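Local coordinates for protein catalase-3 (Neurospora crassa, PDB 4AJ9) that breaks down hydrogen peroxide to water and molecular oxygen at a heme cofactor, probably protecting the cell from peroxide damage, at residues C[18-21]-C[25-28]; C[29-34]-C[38-43]; C[440-445]-C[481-486]; C[487-492]-C[509-514]; C[527-532]-C[660-665]. All blocks are in the same frame, centred on the assembly; numbering follows the deposited sequence.

How the interactions relate
Interactions 1 and 2 follow one another along the N-terminal arm, with centres about 16 Å apart, and both touch the second subunit. They come near a bound heme: the side chain of Ser31 lies about 8 Å from one, and that of Glu28 about 12 Å. Interactions 3 and 4 form one cluster, with centres about 7 Å apart. Asn485 O and Tyr511 OH meet there at 2.6 Å, and Thr443 O and His512 NE2 at 2.9 Å. Interaction 5 belongs to the C-terminal domain, about 36 Å from interaction 4 between centres. The arm is remote from the helical cluster, with about 64 Å between the centres of interactions 1 and 3.

Interaction 1. Residues C[18-21]-C[25-28]; sequences MTTD and NIEE
Met18 and Ile26 are joined by a backbone hydrogen bond, from Ile26 N to Met18 O at 2.9 Å. The same oxygen takes a CA-H...O contact from Asn25 CA at 3.2 Å. Side chains pack around this point. Met18 CG, anti to its backbone N (chi1 -165°), reaches Ile26 CG1 at 4.0 Å. The Met18 chain then folds at its next two torsions, which sets CE against the carboxylate of Glu28, 3.6 Å from OE1. These two side chains cross at about a right angle. Beyond them, Thr20 CG2 packs on Ile26 CG2 at 3.6 Å, and Thr19 CG2 meets Asn25 OD1 at 3.4 Å. The backbone forms a single beta bridge, Thr19 with Asn25, in the N-terminal arm. As in other heme catalases, this arm is built into the subunit interfaces of the tetramer. Several polar ends have partners beyond the two segments. Glu28 OE2 makes a salt bridge with Lys50 of helix 45-55, and OE1 bonds to Gln409 of the second subunit. Thr20 OG1 is tied to Phe22 N and Gly23 O in the intervening turn. Asn25 ND2 and Thr19 OG1 bond to Gly415 O and His378 N of the second subunit.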
# COMPACT_ATOMS: atom_id res chain seq x y z
N MET C 18 -23.18 7.04 -18.72
CA MET C 18 -22.19 7.17 -17.65
C MET C 18 -22.70 6.56 -16.35
O MET C 18 -23.87 6.73 -15.98
CB MET C 18 -21.90 8.65 -17.43
CG MET C 18 -20.65 8.95 -16.62
SD MET C 18 -19.12 8.66 -17.55
CE MET C 18 -18.94 10.13 -18.56
N THR C 19 -21.83 5.85 -15.63
CA THR C 19 -22.23 5.26 -14.35
C THR C 19 -21.15 5.52 -13.32
O THR C 19 -20.03 5.89 -13.67
CB THR C 19 -22.37 3.72 -14.43
OG1 THR C 19 -21.07 3.13 -14.60
CG2 THR C 19 -23.30 3.29 -15.58
N THR C 20 -21.48 5.32 -12.04
CA THR C 20 -20.46 5.24 -11.00
C THR C 20 -19.74 3.89 -11.11
O THR C 20 -20.13 3.04 -11.91
CB THR C 20 -21.07 5.28 -9.60
OG1 THR C 20 -21.71 4.02 -9.33
CG2 THR C 20 -22.09 6.42 -9.45
N ASP C 21 -18.73 3.68 -10.27
CA ASP C 21 -18.05 2.39 -10.24
C ASP C 21 -18.86 1.31 -9.53
O ASP C 21 -18.48 0.14 -9.53
CB ASP C 21 -16.65 2.51 -9.63
CG ASP C 21 -15.64 3.11 -10.59
OD1 ASP C 21 -15.88 3.05 -11.82
OD2 ASP C 21 -14.61 3.62 -10.12
N ASN C 25 -26.73 4.94 -13.35
CA ASN C 25 -26.49 6.03 -14.30
C ASN C 25 -26.39 7.38 -13.62
O ASN C 25 -27.12 7.65 -12.66
CB ASN C 25 -27.57 6.04 -15.37
CG ASN C 25 -27.56 4.79 -16.22
OD1 ASN C 25 -26.62 3.99 -16.15
ND2 ASN C 25 -28.58 4.63 -17.05
N ILE C 26 -25.49 8.22 -14.11
CA ILE C 26 -25.24 9.52 -13.51
C ILE C 26 -24.87 10.57 -14.54
O ILE C 26 -24.72 10.28 -15.72
CB ILE C 26 -24.07 9.44 -12.52
CG1 ILE C 26 -22.78 9.06 -13.26
CG2 ILE C 26 -24.37 8.46 -11.38
CD1 ILE C 26 -21.54 9.04 -12.40
N GLU C 27 -24.71 11.80 -14.07
CA GLU C 27 -24.04 12.83 -14.82
C GLU C 27 -22.87 13.24 -13.93
O GLU C 27 -22.96 13.13 -12.71
CB GLU C 27 -24.97 14.01 -15.11
CG GLU C 27 -25.55 14.69 -13.85
CD GLU C 27 -26.31 15.96 -14.18
OE1 GLU C 27 -25.76 16.82 -14.90
OE2 GLU C 27 -27.46 16.10 -13.71
N GLU C 28 -21.76 13.67 -14.51
CA GLU C 28 -20.60 14.01 -13.69
C GLU C 28 -19.79 15.15 -14.29
O GLU C 28 -18.56 15.13 -14.27
CB GLU C 28 -19.73 12.78 -13.43
CG GLU C 28 -19.64 11.82 -14.61
CD GLU C 28 -18.79 12.38 -15.74
OE1 GLU C 28 -19.34 13.09 -16.61
OE2 GLU C 28 -17.57 12.08 -15.79

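Interaction 2. Residues C[29-34]-C[38-43]; sequences QFSLKA and GSTLLE
Leu32 and Leu41 meet through backbone and side chain alike. Two backbone hydrogen bonds tie the segments. Leu41 N donates to Leu32 O at 2.9 Å, and Ala34 N donates to Ser39 O at 3.0 Å. Both are fairly straight, at 163°. The two carbonyls also take CA-H...O contacts, Leu32 O from Thr40 CA and Ser39 O from Lys33 CA. Gly38 CA adds one to Ala34 O at 3.4 Å; with no side chain, Gly38 can lie this close. The result is a single beta bridge, Lys33 with Thr40, within the N-terminal arm. Lys33 and Ala34 also pair antiparallel with a strand of the third subunit, which carries the pairing over into the neighbouring subunit. Most of the apolar contacts centre on Leu41, whose two methyls part. CD1 touches Leu32 CD2 at 3.8 Å, and CD2 touches Ala34 CB at 3.8 Å. Leu32 CD2 also rests on Glu43 CG. Among the polar groups, Ser31 OG bonds to Asp147 of the third subunit, and a water whose O lies 2.8 Å from Ser31 OG links it to Thr40 OG1. Lys33 NZ curls back to Ser31 O at 2.8 Å, and also reaches Asp147 and Glu433 O of the third subunit. Glu43 OE2 makes a salt bridge with Arg424 of the second subunit, while OE1 bonds to Ser39 OG of the fourth.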
# COMPACT_ATOMS: atom_id res chain seq x y z
N GLN C 29 -20.50 16.15 -14.81
CA GLN C 29 -19.87 17.37 -15.33
C GLN C 29 -20.11 18.58 -14.43
O GLN C 29 -19.54 19.65 -14.67
CB GLN C 29 -20.39 17.66 -16.75
CG GLN C 29 -19.87 16.65 -17.77
CD GLN C 29 -18.36 16.65 -17.83
OE1 GLN C 29 -17.73 17.70 -18.02
NE2 GLN C 29 -17.76 15.48 -17.66
N PHE C 30 -20.92 18.42 -13.39
CA PHE C 30 -21.19 19.50 -12.43
C PHE C 30 -21.12 19.02 -10.99
O PHE C 30 -21.77 18.04 -10.64
CB PHE C 30 -22.58 20.11 -12.67
CG PHE C 30 -22.75 20.73 -14.02
CD1 PHE C 30 -23.21 19.98 -15.09
CD2 PHE C 30 -22.46 22.07 -14.23
CE1 PHE C 30 -23.37 20.55 -16.34
CE2 PHE C 30 -22.62 22.65 -15.48
CZ PHE C 30 -23.07 21.89 -16.53
N SER C 31 -20.35 19.71 -10.17
CA SER C 31 -20.34 19.44 -8.74
C SER C 31 -21.66 19.90 -8.12
O SER C 31 -22.21 20.92 -8.53
CB SER C 31 -19.20 20.19 -8.05
OG SER C 31 -17.94 19.67 -8.44
N LEU C 32 -22.14 19.15 -7.13
CA LEU C 32 -23.34 19.50 -6.39
C LEU C 32 -23.07 20.67 -5.45
O LEU C 32 -22.16 20.60 -4.64
CB LEU C 32 -23.82 18.29 -5.59
CG LEU C 32 -25.06 18.54 -4.71
CD1 LEU C 32 -26.26 18.89 -5.59
CD2 LEU C 32 -25.34 17.29 -3.87
N LYS C 33 -23.87 21.73 -5.54
CA LYS C 33 -23.58 22.98 -4.83
C LYS C 33 -24.73 23.43 -3.95
O LYS C 33 -25.90 23.17 -4.24
CB LYS C 33 -23.22 24.09 -5.83
CG LYS C 33 -22.08 23.72 -6.77
CD LYS C 33 -21.83 24.80 -7.83
CE LYS C 33 -20.75 24.36 -8.84
NZ LYS C 33 -21.18 23.24 -9.73
N ALA C 34 -24.40 24.11 -2.85
CA ALA C 34 -25.41 24.67 -1.96
C ALA C 34 -25.79 26.05 -2.48
O ALA C 34 -25.31 27.06 -1.97
CB ALA C 34 -24.88 24.75 -0.53
N GLY C 38 -22.72 28.49 -4.93
CA GLY C 38 -22.48 27.93 -3.62
C GLY C 38 -21.28 27.00 -3.52
O GLY C 38 -20.69 26.62 -4.54
N SER C 39 -20.94 26.65 -2.28
CA SER C 39 -19.88 25.70 -1.99
C SER C 39 -20.28 24.28 -2.37
O SER C 39 -21.46 23.93 -2.37
CB SER C 39 -19.56 25.74 -0.49
OG SER C 39 -18.91 26.95 -0.14
N THR C 40 -19.29 23.46 -2.69
CA THR C 40 -19.55 22.08 -3.07
C THR C 40 -19.88 21.23 -1.86
O THR C 40 -19.27 21.37 -0.80
CB THR C 40 -18.35 21.49 -3.84
OG1 THR C 40 -18.21 22.21 -5.07
CG2 THR C 40 -18.57 19.99 -4.14
N LEU C 41 -20.87 20.35 -2.02
CA LEU C 41 -21.36 19.54 -0.90
C LEU C 41 -20.56 18.27 -0.73
O LEU C 41 -20.22 17.60 -1.71
CB LEU C 41 -22.83 19.16 -1.12
CG LEU C 41 -23.81 20.32 -1.09
CD1 LEU C 41 -25.22 19.78 -0.97
CD2 LEU C 41 -23.46 21.24 0.06
N LEU C 42 -20.27 17.93 0.52
CA LEU C 42 -19.62 16.67 0.82
C LEU C 42 -20.49 15.47 0.38
O LEU C 42 -19.97 14.38 0.13
CB LEU C 42 -19.30 16.60 2.32
CG LEU C 42 -18.55 15.35 2.80
CD1 LEU C 42 -17.14 15.33 2.22
CD2 LEU C 42 -18.53 15.34 4.33
N GLU C 43 -21.80 15.66 0.28
CA GLU C 43 -22.68 14.55 -0.09
C GLU C 43 -22.68 14.27 -1.59
O GLU C 43 -23.41 13.39 -2.08
CB GLU C 43 -24.12 14.77 0.40
CG GLU C 43 -24.87 15.85 -0.38
CD GLU C 43 -26.32 15.94 0.05
OE1 GLU C 43 -26.59 16.46 1.17
OE2 GLU C 43 -27.20 15.49 -0.72
O HOH W 1 -16.34 21.38 -6.83
O HOH W 2 -22.49 27.59 -0.23

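Interaction 3. Residues C[440-445]-C[481-486]; sequences DHYTQP and LEQLNK
The ring of Tyr442 is gripped by Lys486 over one face and by Gln483 at its edge. Tyr442 CG lies anti to the carbonyl carbon (chi1 -52°), which sends the ring out toward helix 474-487. Lys486 CB sits 3.9 Å from the Tyr442 ring centroid, a CH-pi contact over the face but offset toward the rim. The Lys486 chain stays extended as far as CE and passes obliquely across the ring face toward the phenol end, where CD meets Tyr442 CZ at 3.4 Å. Only at chi4 does it bend, and NZ turns off toward Asp507 in a long, weak ion pair. Gln483 folds at chi2, which brings its amide back to the tyrosine. Tyr442 OH donates to Gln483 OE1 at 2.6 Å, in the amide plane and on a lone pair. The ring and amide planes are 36° apart. On the opposite face of the ring lies His441 CB. Tyr442 also meets the ring of Tyr510. Asp440 fixes the backbone beneath. Its OD1 accepts from Tyr442 N at 3.0 Å and Thr443 N at 3.0 Å, while OD2 takes the Thr443 hydroxyl at 2.6 Å. The first of these bonds is an Asx turn and the second an Asx motif, set where helix 443-450 begins. The contact joins that helix start to helix 474-487, within the helical region typical of heme catalases.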
# COMPACT_ATOMS: atom_id res chain seq x y z
N ASP C 440 38.91 -11.96 -15.16
CA ASP C 440 39.35 -11.22 -16.36
C ASP C 440 38.29 -10.24 -16.85
O ASP C 440 37.24 -10.64 -17.34
CB ASP C 440 39.72 -12.20 -17.48
CG ASP C 440 40.25 -11.51 -18.73
OD1 ASP C 440 39.77 -10.41 -19.07
OD2 ASP C 440 41.14 -12.08 -19.39
N HIS C 441 38.59 -8.94 -16.76
CA HIS C 441 37.59 -7.92 -17.07
C HIS C 441 37.84 -7.16 -18.36
O HIS C 441 37.05 -6.28 -18.72
CB HIS C 441 37.50 -6.92 -15.91
CG HIS C 441 37.29 -7.56 -14.58
ND1 HIS C 441 36.25 -8.43 -14.32
CD2 HIS C 441 37.99 -7.45 -13.42
CE1 HIS C 441 36.31 -8.83 -13.07
NE2 HIS C 441 37.36 -8.25 -12.50
N TYR C 442 38.91 -7.51 -19.08
CA TYR C 442 39.38 -6.68 -20.18
C TYR C 442 39.46 -7.40 -21.52
O TYR C 442 39.32 -6.78 -22.58
CB TYR C 442 40.75 -6.11 -19.82
CG TYR C 442 40.77 -5.42 -18.47
CD1 TYR C 442 40.34 -4.11 -18.34
CD2 TYR C 442 41.22 -6.08 -17.33
CE1 TYR C 442 40.36 -3.47 -17.11
CE2 TYR C 442 41.23 -5.45 -16.09
CZ TYR C 442 40.81 -4.15 -15.99
OH TYR C 442 40.83 -3.52 -14.77
N THR C 443 39.67 -8.71 -21.48
CA THR C 443 39.85 -9.47 -22.70
C THR C 443 38.65 -9.36 -23.63
O THR C 443 38.81 -9.11 -24.83
CB THR C 443 40.20 -10.95 -22.40
OG1 THR C 443 41.46 -11.02 -21.73
CG2 THR C 443 40.25 -11.76 -23.68
N GLN C 444 37.44 -9.52 -23.10
CA GLN C 444 36.29 -9.47 -23.99
C GLN C 444 35.89 -8.07 -24.46
O GLN C 444 35.46 -7.91 -25.60
CB GLN C 444 35.11 -10.28 -23.46
CG GLN C 444 35.38 -11.76 -23.56
CD GLN C 444 34.12 -12.58 -23.61
OE1 GLN C 444 33.01 -12.06 -23.44
NE2 GLN C 444 34.29 -13.87 -23.83
N PRO C 445 36.03 -7.06 -23.60
CA PRO C 445 35.84 -5.72 -24.16
C PRO C 445 36.76 -5.50 -25.35
O PRO C 445 36.33 -4.97 -26.37
CB PRO C 445 36.22 -4.80 -23.00
CG PRO C 445 35.83 -5.58 -21.78
CD PRO C 445 36.15 -7.03 -22.13
N LEU C 481 40.68 6.54 -17.89
CA LEU C 481 41.75 6.31 -18.87
C LEU C 481 42.60 5.09 -18.50
O LEU C 481 42.95 4.29 -19.35
CB LEU C 481 42.66 7.53 -19.01
CG LEU C 481 42.10 8.67 -19.85
CD1 LEU C 481 43.09 9.82 -19.90
CD2 LEU C 481 41.77 8.18 -21.26
N GLU C 482 42.95 4.98 -17.22
CA GLU C 482 43.77 3.87 -16.77
C GLU C 482 43.08 2.53 -17.07
O GLU C 482 43.73 1.56 -17.46
CB GLU C 482 44.07 4.00 -15.28
CG GLU C 482 44.75 2.78 -14.71
CD GLU C 482 45.19 2.99 -13.27
OE1 GLU C 482 44.32 3.29 -12.42
OE2 GLU C 482 46.40 2.86 -13.00
N GLN C 483 41.77 2.49 -16.90
CA GLN C 483 41.00 1.30 -17.23
C GLN C 483 40.86 1.07 -18.73
O GLN C 483 41.00 -0.06 -19.20
CB GLN C 483 39.62 1.33 -16.56
CG GLN C 483 39.71 1.30 -15.04
CD GLN C 483 40.38 0.04 -14.53
OE1 GLN C 483 40.06 -1.06 -14.98
NE2 GLN C 483 41.30 0.19 -13.58
N LEU C 484 40.56 2.12 -19.49
CA LEU C 484 40.43 1.93 -20.93
C LEU C 484 41.74 1.40 -21.49
O LEU C 484 41.74 0.56 -22.38
CB LEU C 484 40.08 3.25 -21.63
CG LEU C 484 38.69 3.80 -21.31
CD1 LEU C 484 38.52 5.16 -21.99
CD2 LEU C 484 37.60 2.82 -21.75
N ASN C 485 42.84 1.91 -20.95
CA ASN C 485 44.17 1.53 -21.41
C ASN C 485 44.48 0.04 -21.23
O ASN C 485 45.35 -0.50 -21.92
CB ASN C 485 45.24 2.34 -20.69
CG ASN C 485 46.63 2.14 -21.30
OD1 ASN C 485 46.78 2.13 -22.51
ND2 ASN C 485 47.64 1.97 -20.45
N LYS C 486 43.79 -0.60 -20.30
CA LYS C 486 43.99 -2.03 -20.05
C LYS C 486 43.29 -2.85 -21.11
O LYS C 486 43.58 -4.03 -21.31
CB LYS C 486 43.48 -2.42 -18.66
CG LYS C 486 44.38 -1.99 -17.53
CD LYS C 486 43.78 -2.41 -16.20
CE LYS C 486 44.49 -1.76 -15.02
NZ LYS C 486 45.88 -2.27 -14.83

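Interaction 4. Residues C[487-492]-C[509-514]; sequences ISNDVA and TYYHNN
Tyr511 OH presses on Asn489 CB at 3.3 Å and is itself gripped by two backbone groups, Asn485 O and Asp507 N. A carbonyl can only accept, so the hydroxyl probably donates to Asn485 O and receives from Asp507 N. The motif beneath is a helix N-cap. Ser488 precedes helix 489-499, and its OG accepts from Val491 N at 3.2 Å. Tyr511 lies against this helix start. Its CG is anti to the carbonyl carbon (chi1 -61°), and the ring lies against the break between helices 474-487 and 489-499. CD1 of Tyr511 lies 3.6 Å from Ile487 O, and CE1 lies 3.9 Å from Ser488 N. Asn489 N is also near the phenol oxygen, but the angle is too poor for a hydrogen bond. The Asn489 side chain leads off instead, with CG anti to the backbone N. Its ND2 bonds to Asn485 OD1 and Pro504 O. Ile487 O bonds to Arg446 of helix 443-450. Further along the loop, His512 NE2 bonds to Thr443 O, which is consistent with a proton on that nitrogen. His512 ND1 accepts from Asn514 N at 2.9 Å, with the donor only 10° out of the imidazole plane.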
# COMPACT_ATOMS: atom_id res chain seq x y z
N ILE C 487 42.36 -2.20 -21.80
CA ILE C 487 41.62 -2.84 -22.88
C ILE C 487 42.33 -2.63 -24.21
O ILE C 487 42.52 -3.57 -24.98
CB ILE C 487 40.19 -2.27 -22.97
CG1 ILE C 487 39.37 -2.70 -21.75
CG2 ILE C 487 39.52 -2.74 -24.24
CD1 ILE C 487 38.00 -2.03 -21.70
N SER C 488 42.71 -1.38 -24.48
CA SER C 488 43.37 -1.02 -25.72
C SER C 488 44.12 0.29 -25.56
O SER C 488 43.53 1.32 -25.22
CB SER C 488 42.35 -0.90 -26.85
OG SER C 488 42.91 -0.29 -27.99
N ASN C 489 45.43 0.25 -25.76
CA ASN C 489 46.22 1.47 -25.70
C ASN C 489 45.76 2.53 -26.70
O ASN C 489 45.72 3.71 -26.36
CB ASN C 489 47.72 1.15 -25.88
CG ASN C 489 48.57 2.40 -25.83
OD1 ASN C 489 49.14 2.81 -26.84
ND2 ASN C 489 48.67 3.01 -24.64
N ASP C 490 45.40 2.13 -27.92
CA ASP C 490 44.93 3.09 -28.92
C ASP C 490 43.60 3.73 -28.51
O ASP C 490 43.40 4.92 -28.73
CB ASP C 490 44.75 2.42 -30.28
CG ASP C 490 44.50 3.43 -31.38
OD1 ASP C 490 45.24 4.43 -31.43
OD2 ASP C 490 43.56 3.24 -32.19
N VAL C 491 42.70 2.95 -27.93
CA VAL C 491 41.44 3.49 -27.47
C VAL C 491 41.69 4.56 -26.42
O VAL C 491 41.13 5.66 -26.49
CB VAL C 491 40.51 2.40 -26.89
CG1 VAL C 491 39.35 3.06 -26.13
CG2 VAL C 491 39.96 1.53 -28.00
N ALA C 492 42.54 4.25 -25.44
CA ALA C 492 42.82 5.19 -24.36
C ALA C 492 43.48 6.46 -24.90
O ALA C 492 43.14 7.56 -24.47
CB ALA C 492 43.67 4.53 -23.28
N THR C 509 48.93 -6.58 -20.78
CA THR C 509 48.51 -7.84 -20.15
C THR C 509 47.31 -8.47 -20.88
O THR C 509 47.32 -9.66 -21.21
CB THR C 509 48.15 -7.61 -18.67
OG1 THR C 509 49.24 -6.98 -18.01
CG2 THR C 509 47.82 -8.95 -17.97
N TYR C 510 46.29 -7.67 -21.17
CA TYR C 510 45.08 -8.22 -21.76
C TYR C 510 44.93 -7.94 -23.27
O TYR C 510 43.97 -8.39 -23.87
CB TYR C 510 43.85 -7.74 -20.97
CG TYR C 510 43.85 -8.17 -19.51
CD1 TYR C 510 43.29 -9.38 -19.12
CD2 TYR C 510 44.40 -7.36 -18.53
CE1 TYR C 510 43.28 -9.77 -17.80
CE2 TYR C 510 44.41 -7.75 -17.20
CZ TYR C 510 43.85 -8.96 -16.85
OH TYR C 510 43.84 -9.36 -15.53
N TYR C 511 45.88 -7.23 -23.88
CA TYR C 511 45.75 -6.90 -25.30
C TYR C 511 45.75 -8.16 -26.16
O TYR C 511 46.43 -9.13 -25.84
CB TYR C 511 46.89 -6.00 -25.78
CG TYR C 511 47.03 -4.64 -25.12
CD1 TYR C 511 46.04 -4.13 -24.27
CD2 TYR C 511 48.15 -3.86 -25.34
CE1 TYR C 511 46.19 -2.89 -23.67
CE2 TYR C 511 48.31 -2.62 -24.75
CZ TYR C 511 47.33 -2.14 -23.91
OH TYR C 511 47.51 -0.90 -23.33
N HIS C 512 45.00 -8.15 -27.25
CA HIS C 512 45.00 -9.26 -28.19
C HIS C 512 44.34 -8.77 -29.46
O HIS C 512 43.76 -7.68 -29.46
CB HIS C 512 44.24 -10.47 -27.61
CG HIS C 512 42.76 -10.26 -27.50
ND1 HIS C 512 41.90 -10.48 -28.55
CD2 HIS C 512 42.00 -9.85 -26.46
CE1 HIS C 512 40.66 -10.22 -28.16
NE2 HIS C 512 40.69 -9.84 -26.90
N ASN C 513 44.42 -9.56 -30.52
CA ASN C 513 43.88 -9.17 -31.83
C ASN C 513 42.73 -10.04 -32.30
O ASN C 513 42.36 -10.01 -33.47
CB ASN C 513 44.98 -9.21 -32.88
CG ASN C 513 46.20 -8.44 -32.47
OD1 ASN C 513 46.09 -7.30 -32.00
ND2 ASN C 513 47.37 -9.05 -32.60
N ASN C 514 42.17 -10.84 -31.40
CA ASN C 514 41.08 -11.73 -31.79
C ASN C 514 39.80 -10.99 -32.20
O ASN C 514 39.49 -9.92 -31.69
CB ASN C 514 40.81 -12.75 -30.68
CG ASN C 514 41.94 -13.76 -30.53
OD1 ASN C 514 42.38 -14.35 -31.52
ND2 ASN C 514 42.43 -13.94 -29.31

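Interaction 5. Residues C[527-532]-C[660-665]; sequences PTIATL and GVEEGL
Ile529 and Leu665 pack at about a right angle to each other. The contact belongs to the C-terminal domain of long catalases, an alpha/beta fold with a parallel sheet of strand order 3-2-1-4-5-6. It joins the loop that leads into the first strand, 533-537, to the last helix, 654-667. On the loop side Ile529 carries most of the touching, and its two branches go to different residues. CG2 meets Leu665 CB at 3.8 Å. CD1 reaches one turn back along the helix, to Glu662 CB at 4.0 Å, and these side chains also cross at about a right angle. Ile529 CG1 stands between the backbone N and the carbonyl carbon (chi1 63°), which aims CD1 along the helix surface. Leu532 approaches Leu665 differently. The two side chains slide past each other in opposite directions, and Leu532 CD1 comes within 4.2 Å of Leu665 CD2. The same methyl lies 4.0 Å from Leu665 O. Leu665 also touches Ala587, and Val661 touches Ala587 and Val589, so the helix packs on strand 587-590. The end of Glu662 lies close to Asp558, a like charge, which may raise the pKa of one of the two carboxylates. Local bonds shape the loop. Thr531 and Leu532 also bond through the backbone to Gly559 and Lys561. A type II turn runs from Ile529 to Leu532, with Thr531 at a positive phi of 75°. Leu532 N closes it on Ile529 O at 3.0 Å. Just before it is an ST turn, in which Ala530 N donates to Thr528 OG1 at 3.1 Å.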
# COMPACT_ATOMS: atom_id res chain seq x y z
N PRO C 527 18.10 -6.57 -44.34
CA PRO C 527 17.47 -7.63 -45.14
C PRO C 527 16.19 -7.14 -45.80
O PRO C 527 15.78 -7.66 -46.84
CB PRO C 527 17.17 -8.72 -44.10
CG PRO C 527 16.98 -7.98 -42.82
CD PRO C 527 17.93 -6.79 -42.89
N THR C 528 15.56 -6.15 -45.19
CA THR C 528 14.36 -5.56 -45.76
C THR C 528 14.29 -4.07 -45.44
O THR C 528 14.83 -3.61 -44.43
CB THR C 528 13.09 -6.26 -45.23
OG1 THR C 528 11.93 -5.66 -45.83
CG2 THR C 528 12.98 -6.15 -43.72
N ILE C 529 13.63 -3.32 -46.31
CA ILE C 529 13.41 -1.90 -46.05
C ILE C 529 11.94 -1.59 -45.74
O ILE C 529 11.56 -0.44 -45.59
CB ILE C 529 13.92 -1.03 -47.20
CG1 ILE C 529 13.14 -1.32 -48.48
CG2 ILE C 529 15.43 -1.24 -47.38
CD1 ILE C 529 13.25 -0.23 -49.55
N ALA C 530 11.13 -2.64 -45.63
CA ALA C 530 9.73 -2.46 -45.25
C ALA C 530 9.63 -1.60 -43.99
O ALA C 530 10.44 -1.73 -43.07
CB ALA C 530 9.07 -3.81 -45.02
N THR C 531 8.62 -0.73 -43.96
CA THR C 531 8.35 0.19 -42.85
C THR C 531 9.30 1.38 -42.75
O THR C 531 8.99 2.34 -42.05
CB THR C 531 8.36 -0.50 -41.47
OG1 THR C 531 9.72 -0.65 -41.01
CG2 THR C 531 7.68 -1.86 -41.54
N LEU C 532 10.45 1.34 -43.41
CA LEU C 532 11.37 2.46 -43.30
C LEU C 532 10.71 3.73 -43.87
O LEU C 532 9.80 3.66 -44.70
CB LEU C 532 12.72 2.18 -43.95
CG LEU C 532 13.52 1.04 -43.30
CD1 LEU C 532 14.94 1.02 -43.82
CD2 LEU C 532 13.50 1.14 -41.78
N GLY C 660 17.66 4.58 -56.33
CA GLY C 660 18.82 4.84 -55.51
C GLY C 660 18.50 4.93 -54.03
O GLY C 660 19.26 4.45 -53.19
N VAL C 661 17.38 5.57 -53.72
CA VAL C 661 16.95 5.70 -52.34
C VAL C 661 16.65 4.32 -51.76
O VAL C 661 17.05 4.00 -50.64
CB VAL C 661 15.73 6.63 -52.22
CG1 VAL C 661 15.09 6.51 -50.83
CG2 VAL C 661 16.14 8.08 -52.52
N GLU C 662 15.94 3.50 -52.52
CA GLU C 662 15.63 2.17 -52.03
C GLU C 662 16.90 1.34 -51.82
O GLU C 662 16.99 0.56 -50.87
CB GLU C 662 14.62 1.46 -52.93
CG GLU C 662 13.24 2.12 -52.91
CD GLU C 662 12.26 1.49 -53.87
OE1 GLU C 662 12.70 0.68 -54.72
OE2 GLU C 662 11.05 1.80 -53.79
N GLU C 663 17.88 1.53 -52.70
CA GLU C 663 19.17 0.87 -52.53
C GLU C 663 19.91 1.39 -51.29
O GLU C 663 20.44 0.62 -50.50
CB GLU C 663 20.04 1.03 -53.78
CG GLU C 663 19.68 0.04 -54.87
CD GLU C 663 20.31 0.38 -56.21
OE1 GLU C 663 21.34 1.09 -56.23
OE2 GLU C 663 19.76 -0.06 -57.24
N GLY C 664 19.93 2.71 -51.14
CA GLY C 664 20.61 3.34 -50.02
C GLY C 664 20.01 2.95 -48.68
O GLY C 664 20.73 2.86 -47.69
N LEU C 665 18.70 2.73 -48.66
CA LEU C 665 18.01 2.40 -47.40
C LEU C 665 18.45 1.06 -46.86
O LEU C 665 18.45 0.85 -45.65
CB LEU C 665 16.49 2.45 -47.55
CG LEU C 665 15.85 3.83 -47.48
CD1 LEU C 665 14.42 3.79 -47.99
CD2 LEU C 665 15.89 4.40 -46.06